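Local coordinates for tyrosine-protein phosphatase non-receptor type 18 (Homo sapiens, PDB 2OC3), which removes phosphate from phosphotyrosine residues of proteins, including autophosphorylated tyrosine kinases, through the classical phosphatase domain that forms this chain, at residues G32-S35 against D36-A39; W120-V123 against W124-V128; E217-R220 against L221-S224. One frame throughout, in Å; residues are numbered along the deposited sequence.

Contact 1 (G32-S35 against D36-A39); sequences GEFS and DIQA
In the conformer described here, the side chain of Gln38 folds back over one face of the Phe34 ring, an i to i+4 pairing on one side of a helix. Its CG sits 4.1 Å from the centroid of the Phe34 ring, nearer the rim than the middle, and makes a CH-pi contact. The chain of Gln38 then bends at chi2 (-111°), which carries the amide out past the CE2 edge of the ring, its plane 26° from the ring's; CD of Gln38 is 3.7 Å from CE2 of Phe34. Ile37, also taken in one of two conformers, crosses the ring at about a right angle and brings its CD1 4.1 Å from CD1 of Phe34. Helix 29-47, on which all this lies, packs against helices 264-272 and 282-296 of the phosphatase domain, and Phe34 meets the ring of Tyr285 there. Arg272 donates to OE1 of Gln38, a bond that holds the amide in this conformer. Replacing Phe34 by an alanine would probably leave the Gln38 methylene without its ring and open a gap against Tyr285. Beneath the side chains runs regular helical bonding, with N of Gln38 3.0 Å from O of Phe34.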
ATOM      1  N   GLY A  32      -2.331   2.413 -24.830  1.00 22.66           N
ATOM      2  CA  GLY A  32      -1.942   3.796 -25.084  1.00 17.59           C
ATOM      3  C   GLY A  32      -2.058   4.695 -23.870  1.00 20.08           C
ATOM      4  O   GLY A  32      -1.191   5.516 -23.599  1.00 19.67           O
ATOM      5  N   GLU A  33      -3.143   4.527 -23.124  1.00 19.42           N
ATOM      6  CA  GLU A  33      -3.374   5.304 -21.930  1.00 12.69           C
ATOM      7  C   GLU A  33      -2.290   5.022 -20.887  1.00 11.28           C
ATOM      8  O   GLU A  33      -1.794   5.966 -20.271  1.00 13.98           O
ATOM      9  CB  GLU A  33      -4.748   4.955 -21.360  1.00 19.74           C
ATOM     10  CG  GLU A  33      -5.321   5.974 -20.511  1.00 25.61           C
ATOM     11  CD  GLU A  33      -6.782   5.699 -20.211  1.00 34.59           C
ATOM     12  OE1 GLU A  33      -7.645   5.784 -21.109  1.00 32.09           O
ATOM     13  OE2 GLU A  33      -7.058   5.396 -19.054  1.00 21.16           O
ATOM     14  N   PHE A  34      -1.953   3.744 -20.680  1.00 13.69           N
ATOM     15  CA  PHE A  34      -0.867   3.431 -19.733  1.00 13.55           C
ATOM     16  C   PHE A  34       0.478   3.957 -20.246  1.00 14.06           C
ATOM     17  O   PHE A  34       1.310   4.432 -19.458  1.00 11.11           O
ATOM     18  CB  PHE A  34      -0.772   1.951 -19.368  1.00 14.20           C
ATOM     19  CG  PHE A  34       0.122   1.700 -18.162  1.00 12.66           C
ATOM     20  CD1 PHE A  34      -0.221   2.243 -16.945  1.00 15.85           C
ATOM     21  CD2 PHE A  34       1.301   1.018 -18.272  1.00 22.26           C
ATOM     22  CE1 PHE A  34       0.595   2.083 -15.823  1.00 18.78           C
ATOM     23  CE2 PHE A  34       2.145   0.864 -17.138  1.00 12.03           C
ATOM     24  CZ  PHE A  34       1.760   1.371 -15.945  1.00 16.83           C
ATOM     25  N   SER A  35       0.695   3.906 -21.560  1.00 12.36           N
ATOM     26  CA  SER A  35       1.952   4.428 -22.089  1.00 11.42           C
ATOM     27  C   SER A  35       2.008   5.934 -21.807  1.00 10.30           C
ATOM     28  O   SER A  35       3.073   6.473 -21.436  1.00 12.19           O
ATOM     29  CB  SER A  35       2.047   4.115 -23.581  1.00 14.38           C
ATOM     30  OG  SER A  35       3.229   4.644 -24.135  1.00 13.94           O
ATOM     31  N   ASP A  36       0.868   6.632 -21.889  1.00 11.26           N
ATOM     32  CA  ASP A  36       0.819   8.057 -21.579  1.00 10.81           C
ATOM     33  C   ASP A  36       1.078   8.335 -20.096  1.00 10.48           C
ATOM     34  O   ASP A  36       1.721   9.318 -19.734  1.00 13.61           O
ATOM     35  CB  ASP A  36      -0.524   8.661 -22.001  1.00 14.33           C
ATOM     36  CG  ASP A  36      -0.682   8.762 -23.513  1.00 29.86           C
ATOM     37  OD1 ASP A  36       0.334   8.703 -24.258  1.00 26.86           O
ATOM     38  OD2 ASP A  36      -1.844   8.895 -23.950  1.00 26.15           O
ATOM     39  N   ILE A  37       0.506   7.513 -19.225  1.00 11.57           N
ATOM     40  CA  ILE A  37       0.829   7.658 -17.810  0.50 11.90           C
ATOM     41  C   ILE A  37       2.343   7.528 -17.585  1.00  9.17           C
ATOM     42  O   ILE A  37       2.920   8.313 -16.845  1.00 11.14           O
ATOM     43  CB  ILE A  37       0.097   6.648 -16.919  0.50 14.60           C
ATOM     44  CG1 ILE A  37      -1.421   6.877 -16.979  0.50 14.13           C
ATOM     45  CG2 ILE A  37       0.588   6.776 -15.476  0.50 11.23           C
ATOM     46  CD1 ILE A  37      -2.237   5.780 -16.327  0.50 16.73           C
ATOM     47  N   GLN A  38       2.975   6.555 -18.237  1.00  9.86           N
ATOM     48  CA  GLN A  38       4.398   6.352 -18.032  1.00 10.25           C
ATOM     49  C   GLN A  38       5.165   7.554 -18.561  1.00  9.44           C
ATOM     50  O   GLN A  38       6.091   8.032 -17.939  1.00  9.56           O
ATOM     51  CB  GLN A  38       4.856   5.078 -18.730  0.50 11.78           C
ATOM     52  CG  GLN A  38       4.249   3.782 -18.169  0.50 10.29           C
ATOM     53  CD  GLN A  38       5.251   2.897 -17.434  0.50  6.85           C
ATOM     54  OE1 GLN A  38       5.612   3.148 -16.298  0.50 20.04           O
ATOM     55  NE2 GLN A  38       5.649   1.818 -18.081  0.50 13.38           N
ATOM     56  N   ALA A  39       4.742   8.082 -19.703  1.00  7.85           N
ATOM     57  CA  ALA A  39       5.436   9.229 -20.300  1.00  8.72           C
ATOM     58  C   ALA A  39       5.298  10.473 -19.449  1.00  9.63           C
ATOM     59  O   ALA A  39       6.260  11.176 -19.236  1.00 10.21           O
ATOM     60  CB  ALA A  39       4.902   9.532 -21.749  1.00 13.09           C
TER

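Contact 2 (W120-V123 against W124-V128); sequences WRLV and WEFGV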
ATOM      1  N   TRP A 120       7.178  -1.484  12.378  1.00  7.09           N
ATOM      2  CA  TRP A 120       6.274  -1.319  13.553  1.00  8.42           C
ATOM      3  C   TRP A 120       6.291   0.098  14.115  1.00  8.02           C
ATOM      4  O   TRP A 120       5.272   0.595  14.551  1.00  7.69           O
ATOM      5  CB  TRP A 120       6.538  -2.385  14.614  1.00  7.60           C
ATOM      6  CG  TRP A 120       5.999  -3.724  14.187  1.00  7.84           C
ATOM      7  CD1 TRP A 120       6.716  -4.837  13.857  1.00 13.16           C
ATOM      8  CD2 TRP A 120       4.621  -4.056  13.994  1.00  7.04           C
ATOM      9  NE1 TRP A 120       5.863  -5.832  13.460  1.00 13.06           N
ATOM     10  CE2 TRP A 120       4.576  -5.404  13.558  1.00 10.77           C
ATOM     11  CE3 TRP A 120       3.424  -3.373  14.163  1.00  8.21           C
ATOM     12  CZ2 TRP A 120       3.363  -6.062  13.276  1.00  9.29           C
ATOM     13  CZ3 TRP A 120       2.223  -4.047  13.909  1.00 10.82           C
ATOM     14  CH2 TRP A 120       2.225  -5.364  13.449  1.00 10.61           C
ATOM     15  N   ARG A 121       7.434   0.793  14.063  1.00  7.59           N
ATOM     16  CA  ARG A 121       7.430   2.215  14.438  1.00  8.76           C
ATOM     17  C   ARG A 121       6.451   3.025  13.575  1.00  7.50           C
ATOM     18  O   ARG A 121       5.723   3.911  14.057  1.00  9.38           O
ATOM     19  CB  ARG A 121       8.836   2.811  14.289  1.00  9.48           C
ATOM     20  CG  ARG A 121       9.855   2.365  15.339  1.00  9.39           C
ATOM     21  CD  ARG A 121      11.317   2.720  14.920  1.00 15.13           C
ATOM     22  NE  ARG A 121      11.510   4.147  14.893  1.00 14.66           N
ATOM     23  CZ  ARG A 121      12.328   4.825  14.077  1.00 11.37           C
ATOM     24  NH1 ARG A 121      13.089   4.245  13.150  1.00 10.10           N
ATOM     25  NH2 ARG A 121      12.386   6.120  14.248  1.00 13.38           N
ATOM     26  N   LEU A 122       6.437   2.711  12.275  1.00  7.72           N
ATOM     27  CA  LEU A 122       5.522   3.355  11.326  1.00  7.76           C
ATOM     28  C   LEU A 122       4.081   3.066  11.744  1.00  8.04           C
ATOM     29  O   LEU A 122       3.287   3.996  11.924  1.00  9.58           O
ATOM     30  CB  LEU A 122       5.801   2.877   9.885  1.00  8.36           C
ATOM     31  CG  LEU A 122       4.930   3.388   8.741  1.00 12.25           C
ATOM     32  CD1 LEU A 122       5.660   3.142   7.413  1.00 13.46           C
ATOM     33  CD2 LEU A 122       3.586   2.691   8.675  1.00 10.49           C
ATOM     34  N   VAL A 123       3.756   1.776  11.917  1.00  7.34           N
ATOM     35  CA  VAL A 123       2.390   1.395  12.247  1.00  8.87           C
ATOM     36  C   VAL A 123       1.967   2.074  13.570  1.00  9.75           C
ATOM     37  O   VAL A 123       0.866   2.616  13.690  1.00  8.82           O
ATOM     38  CB  VAL A 123       2.299  -0.133  12.331  1.00  8.52           C
ATOM     39  CG1 VAL A 123       0.972  -0.558  12.976  1.00  8.68           C
ATOM     40  CG2 VAL A 123       2.491  -0.739  10.946  1.00 10.14           C
ATOM     41  N   TRP A 124       2.852   2.055  14.561  1.00  7.11           N
ATOM     42  CA  TRP A 124       2.491   2.618  15.878  1.00  7.65           C
ATOM     43  C   TRP A 124       2.355   4.147  15.826  1.00  8.59           C
ATOM     44  O   TRP A 124       1.394   4.761  16.288  1.00  9.78           O
ATOM     45  CB  TRP A 124       3.565   2.230  16.878  1.00  9.88           C
ATOM     46  CG  TRP A 124       3.139   2.458  18.310  1.00 10.51           C
ATOM     47  CD1 TRP A 124       3.299   3.603  19.043  1.00 11.01           C
ATOM     48  CD2 TRP A 124       2.396   1.551  19.136  1.00  9.32           C
ATOM     49  NE1 TRP A 124       2.723   3.461  20.274  1.00 10.90           N
ATOM     50  CE2 TRP A 124       2.200   2.202  20.380  1.00  9.63           C
ATOM     51  CE3 TRP A 124       1.921   0.253  18.970  1.00 10.48           C
ATOM     52  CZ2 TRP A 124       1.498   1.609  21.421  1.00 12.31           C
ATOM     53  CZ3 TRP A 124       1.245  -0.336  20.033  1.00 12.45           C
ATOM     54  CH2 TRP A 124       1.045   0.352  21.231  1.00 13.84           C
ATOM     55  N   GLU A 125       3.367   4.784  15.263  1.00  7.73           N
ATOM     56  CA  GLU A 125       3.423   6.260  15.286  1.00  9.05           C
ATOM     57  C   GLU A 125       2.196   6.893  14.639  1.00  7.03           C
ATOM     58  O   GLU A 125       1.653   7.889  15.158  1.00 11.78           O
ATOM     59  CB  GLU A 125       4.688   6.774  14.585  1.00  9.51           C
ATOM     60  CG  GLU A 125       4.736   8.310  14.507  1.00 10.39           C
ATOM     61  CD  GLU A 125       6.105   8.875  14.151  1.00 13.53           C
ATOM     62  OE1 GLU A 125       7.083   8.110  13.992  1.00 13.58           O
ATOM     63  OE2 GLU A 125       6.153  10.134  14.060  1.00 20.83           O
ATOM     64  N   PHE A 126       1.748   6.338  13.513  1.00  6.96           N
ATOM     65  CA  PHE A 126       0.629   6.897  12.774  1.00  7.58           C
ATOM     66  C   PHE A 126      -0.731   6.285  13.136  1.00  6.55           C
ATOM     67  O   PHE A 126      -1.737   6.655  12.535  1.00  8.86           O
ATOM     68  CB  PHE A 126       0.963   6.886  11.258  1.00  8.52           C
ATOM     69  CG  PHE A 126       2.213   7.668  10.967  1.00  8.96           C
ATOM     70  CD1 PHE A 126       2.178   9.041  11.022  1.00 10.63           C
ATOM     71  CD2 PHE A 126       3.412   7.064  10.750  1.00  9.67           C
ATOM     72  CE1 PHE A 126       3.328   9.782  10.814  1.00 12.45           C
ATOM     73  CE2 PHE A 126       4.546   7.800  10.531  1.00 12.66           C
ATOM     74  CZ  PHE A 126       4.495   9.159  10.581  1.00 13.22           C
ATOM     75  N   GLY A 127      -0.755   5.419  14.158  1.00  9.02           N
ATOM     76  CA  GLY A 127      -2.033   4.896  14.650  1.00  8.01           C
ATOM     77  C   GLY A 127      -2.778   4.007  13.707  1.00  9.35           C
ATOM     78  O   GLY A 127      -4.016   3.918  13.734  1.00 10.73           O
ATOM     79  N   VAL A 128      -2.018   3.365  12.834  1.00  9.09           N
ATOM     80  CA  VAL A 128      -2.587   2.422  11.864  1.00  7.80           C
ATOM     81  C   VAL A 128      -3.420   1.338  12.533  1.00  5.65           C
ATOM     82  O   VAL A 128      -3.018   0.782  13.570  1.00  9.67           O
ATOM     83  CB  VAL A 128      -1.432   1.778  11.077  1.00  7.18           C
ATOM     84  CG1 VAL A 128      -1.920   0.601  10.189  1.00  7.84           C
ATOM     85  CG2 VAL A 128      -0.726   2.842  10.224  1.00  8.68           C
TER
HETATM   86  O   HOH W   1      -1.015   1.618  15.615  1.00 12.45           O
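Val123 and Val128 meet at about a right angle on the buried side of a helix end, CG1 of Val123 lying 3.9 Å from CB of Val128. With CG1 anti to the backbone N (chi1 167°), Val123 turns that methyl to the later residue, while its carbonyl accepts from the same residue: N of Val128 bonds to O of Val123 at 3.1 Å, in the carbonyl plane, although the bond is bent to 139° at the hydrogen. A hydrophobic contact and a backbone bond thus join the same two residues. One water donates to both of their carbonyls, lying 2.9 Å from O of Val123, which gives that oxygen a second donor beside the amide of Val128. This is a Schellman motif, which ends helix 116-125. Gly127, at positive phi, is its C-prime residue, and its N bonds to O of Trp124 at 3.1 Å. The turn leads the chain toward strand 130-133 of the central sheet, and Val128 packs on Cys230 of the neighbouring strand 229-232.

Against Leu122 the packing is looser, and Phe126 is partly exposed. Its ring approaches Leu122 mainly by the edge, where CD2 of Phe126 comes 3.3 Å from the carbonyl O of Leu122, whereas CG of Leu122 stays 4.5 Å from that same CD2. Over the centre of one ring face lies CG of Glu125, whose extended chain carries the carboxylate onward to Ser80 and Leu81. Phe95 meets the Phe126 ring edge-to-face, and Ile106 of strand 103-108 touches both Leu122 and Phe126.

Contact 3 (E217-R220 against L221-S224); sequences EARR and LQGS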
ATOM      1  N   GLU A 217     -13.507  -5.258   3.360  1.00  9.31           N
ATOM      2  CA  GLU A 217     -13.257  -5.619   4.742  1.00  8.65           C
ATOM      3  C   GLU A 217     -12.313  -4.635   5.422  1.00  8.51           C
ATOM      4  O   GLU A 217     -12.517  -4.251   6.574  1.00  9.47           O
ATOM      5  CB  GLU A 217     -12.701  -7.027   4.821  1.00  9.87           C
ATOM      6  CG  GLU A 217     -12.337  -7.479   6.252  1.00 13.46           C
ATOM      7  CD  GLU A 217     -13.496  -7.473   7.259  1.00 33.59           C
ATOM      8  OE1 GLU A 217     -14.665  -7.646   6.882  1.00 27.05           O
ATOM      9  OE2 GLU A 217     -13.231  -7.309   8.469  1.00 40.97           O
ATOM     10  N   ALA A 218     -11.263  -4.189   4.738  1.00  7.43           N
ATOM     11  CA  ALA A 218     -10.371  -3.207   5.332  1.00  7.24           C
ATOM     12  C   ALA A 218     -11.126  -1.975   5.780  1.00  7.32           C
ATOM     13  O   ALA A 218     -10.836  -1.405   6.808  1.00  9.71           O
ATOM     14  CB  ALA A 218      -9.268  -2.782   4.343  1.00  9.66           C
ATOM     15  N   ARG A 219     -12.061  -1.542   4.936  1.00  7.70           N
ATOM     16  CA  ARG A 219     -12.827  -0.346   5.258  1.00 11.19           C
ATOM     17  C   ARG A 219     -13.768  -0.559   6.424  1.00 13.49           C
ATOM     18  O   ARG A 219     -13.986   0.373   7.214  1.00 13.18           O
ATOM     19  CB  ARG A 219     -13.567   0.157   4.026  1.00 12.38           C
ATOM     20  CG  ARG A 219     -12.653   0.999   3.117  1.00 11.00           C
ATOM     21  CD  ARG A 219     -12.468   2.350   3.718  1.00 11.44           C
ATOM     22  NE  ARG A 219     -11.376   3.080   3.105  1.00 13.29           N
ATOM     23  CZ  ARG A 219     -10.794   4.136   3.648  1.00 16.64           C
ATOM     24  NH1 ARG A 219     -11.165   4.587   4.847  1.00 15.75           N
ATOM     25  NH2 ARG A 219      -9.792   4.730   2.992  1.00 15.36           N
ATOM     26  N   ARG A 220     -14.323  -1.758   6.559  1.00 10.54           N
ATOM     27  CA  ARG A 220     -15.152  -2.009   7.746  1.00 12.58           C
ATOM     28  C   ARG A 220     -14.300  -1.946   9.006  1.00 14.05           C
ATOM     29  O   ARG A 220     -14.728  -1.409  10.029  1.00 16.91           O
ATOM     30  CB  ARG A 220     -15.830  -3.374   7.671  1.00 12.55           C
ATOM     31  CG  ARG A 220     -16.958  -3.462   6.663  1.00 14.43           C
ATOM     32  CD  ARG A 220     -17.757  -4.736   6.728  1.00 13.96           C
ATOM     33  NE  ARG A 220     -17.011  -5.859   6.181  1.00 18.07           N
ATOM     34  CZ  ARG A 220     -17.092  -6.290   4.918  1.00 14.32           C
ATOM     35  NH1 ARG A 220     -17.895  -5.708   4.037  1.00 18.01           N
ATOM     36  NH2 ARG A 220     -16.399  -7.318   4.542  1.00 19.00           N
ATOM     37  N   LEU A 221     -13.094  -2.530   8.954  1.00 11.79           N
ATOM     38  CA  LEU A 221     -12.215  -2.568  10.126  1.00 10.86           C
ATOM     39  C   LEU A 221     -11.656  -1.199  10.465  1.00 12.92           C
ATOM     40  O   LEU A 221     -11.426  -0.889  11.643  1.00 15.30           O
ATOM     41  CB  LEU A 221     -11.065  -3.544   9.904  1.00 10.58           C
ATOM     42  CG  LEU A 221     -11.485  -4.990   9.724  1.00 11.76           C
ATOM     43  CD1 LEU A 221     -10.366  -5.820   9.111  1.00 11.58           C
ATOM     44  CD2 LEU A 221     -11.960  -5.620  11.068  1.00 11.43           C
ATOM     45  N   GLN A 222     -11.396  -0.395   9.439  1.00 11.07           N
ATOM     46  CA  GLN A 222     -10.863   0.960   9.600  1.00 12.86           C
ATOM     47  C   GLN A 222     -11.868   1.881  10.302  1.00 15.67           C
ATOM     48  O   GLN A 222     -11.470   2.699  11.145  1.00 22.23           O
ATOM     49  CB  GLN A 222     -10.537   1.540   8.219  1.00 15.18           C
ATOM     50  CG  GLN A 222     -10.158   3.038   8.162  1.00 15.88           C
ATOM     51  CD  GLN A 222      -8.871   3.359   8.864  1.00 18.94           C
ATOM     52  OE1 GLN A 222      -8.045   2.484   9.122  1.00 16.29           O
ATOM     53  NE2 GLN A 222      -8.699   4.644   9.200  1.00 23.30           N
ATOM     54  N   GLY A 223     -13.136   1.748   9.913  1.00 16.66           N
ATOM     55  CA  GLY A 223     -14.194   2.610  10.441  1.00 21.06           C
ATOM     56  C   GLY A 223     -13.970   4.070  10.130  1.00 22.23           C
ATOM     57  O   GLY A 223     -13.368   4.439   9.129  1.00 19.90           O
ATOM     58  N   SER A 224     -14.505   4.928  10.994  1.00 27.40           N
ATOM     59  CA  SER A 224     -14.343   6.364  10.850  1.00 24.02           C
ATOM     60  C   SER A 224     -12.965   6.764  11.373  1.00 28.78           C
ATOM     61  O   SER A 224     -12.255   5.957  11.977  1.00 42.64           O
ATOM     62  CB  SER A 224     -15.483   7.097  11.612  1.00 26.50           C
TER
HETATM   63  O   HOH W   2     -13.476   3.133   6.626  1.00 20.55           O
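Leu221 opens the last turn of helix 209-222 by packing against Glu217, one turn earlier. Its N bonds to O of Glu217 at 3.0 Å, nearly straight at 163°, and its side chain crosses that of Glu217 obliquely. The carboxylate oxygen OE2 of Glu217 rests against the branched end of the leucine, 3.2 Å from CG of Leu221, with both methyls close by. A bend at chi2 (59°) turns the carboxylate along the helix toward its C-terminal end; its other oxygen, OE1, takes a salt bridge from Arg220. That arginine grips OE1 side-on with NE and NH2, NH2 of Arg220 being 2.9 Å from OE1 of Glu217. Leu221 and Ala218 lie on Val130, Tyr192 and Leu194 of strands 130-133 and 187-196, and this last turn thereby covers the central sheet.

Gln222 follows, its N bonded to O of Ala218. Its side chain runs beside that of Arg219 and points the same way, with CG of Gln222 3.8 Å from NH1 of Arg219 and the amide and guanidinium planes steeply inclined at 79°. Its NE2 makes weak bonds to the carbonyls of Gly225 and Glu227.

Gly223, at positive phi, leaves the helix, yet its N still reaches O of Arg219 at 3.1 Å. A water donates to O of Arg219 and to O of Gly223, the latter at 2.8 Å, and accepts from NH1 at the edge of the Arg219 guanidinium. Since NH2 of Arg219 is also salt-bridged to Asp247 of helix 238-254, the helix end is tied to its neighbour through charge, and the guanidinium would probably polarise the bridging water, strengthening its hold on both carbonyls.

In the fold
Each of the three contacts joins neighbouring turns of one helix, yet the helices lie in different parts of the phosphatase domain. Contact 1 is the one nearest the substrate site: the Phe34 side chain is about 6 Å from that of Gln280 and about 8 Å from Gly238, both assigned to substrate binding by similarity. Contact 2 is on the other side of the chain's centre, its centre 35 Å from that of contact 1; its Leu122 is still about 11 Å from Gly236 of the cysteine-containing phosphate-binding loop. Contact 3 lies away from these sites. Contacts 2 and 3 are closer, about 6 Å between nearest atoms without touching, and both pack against the central sheet.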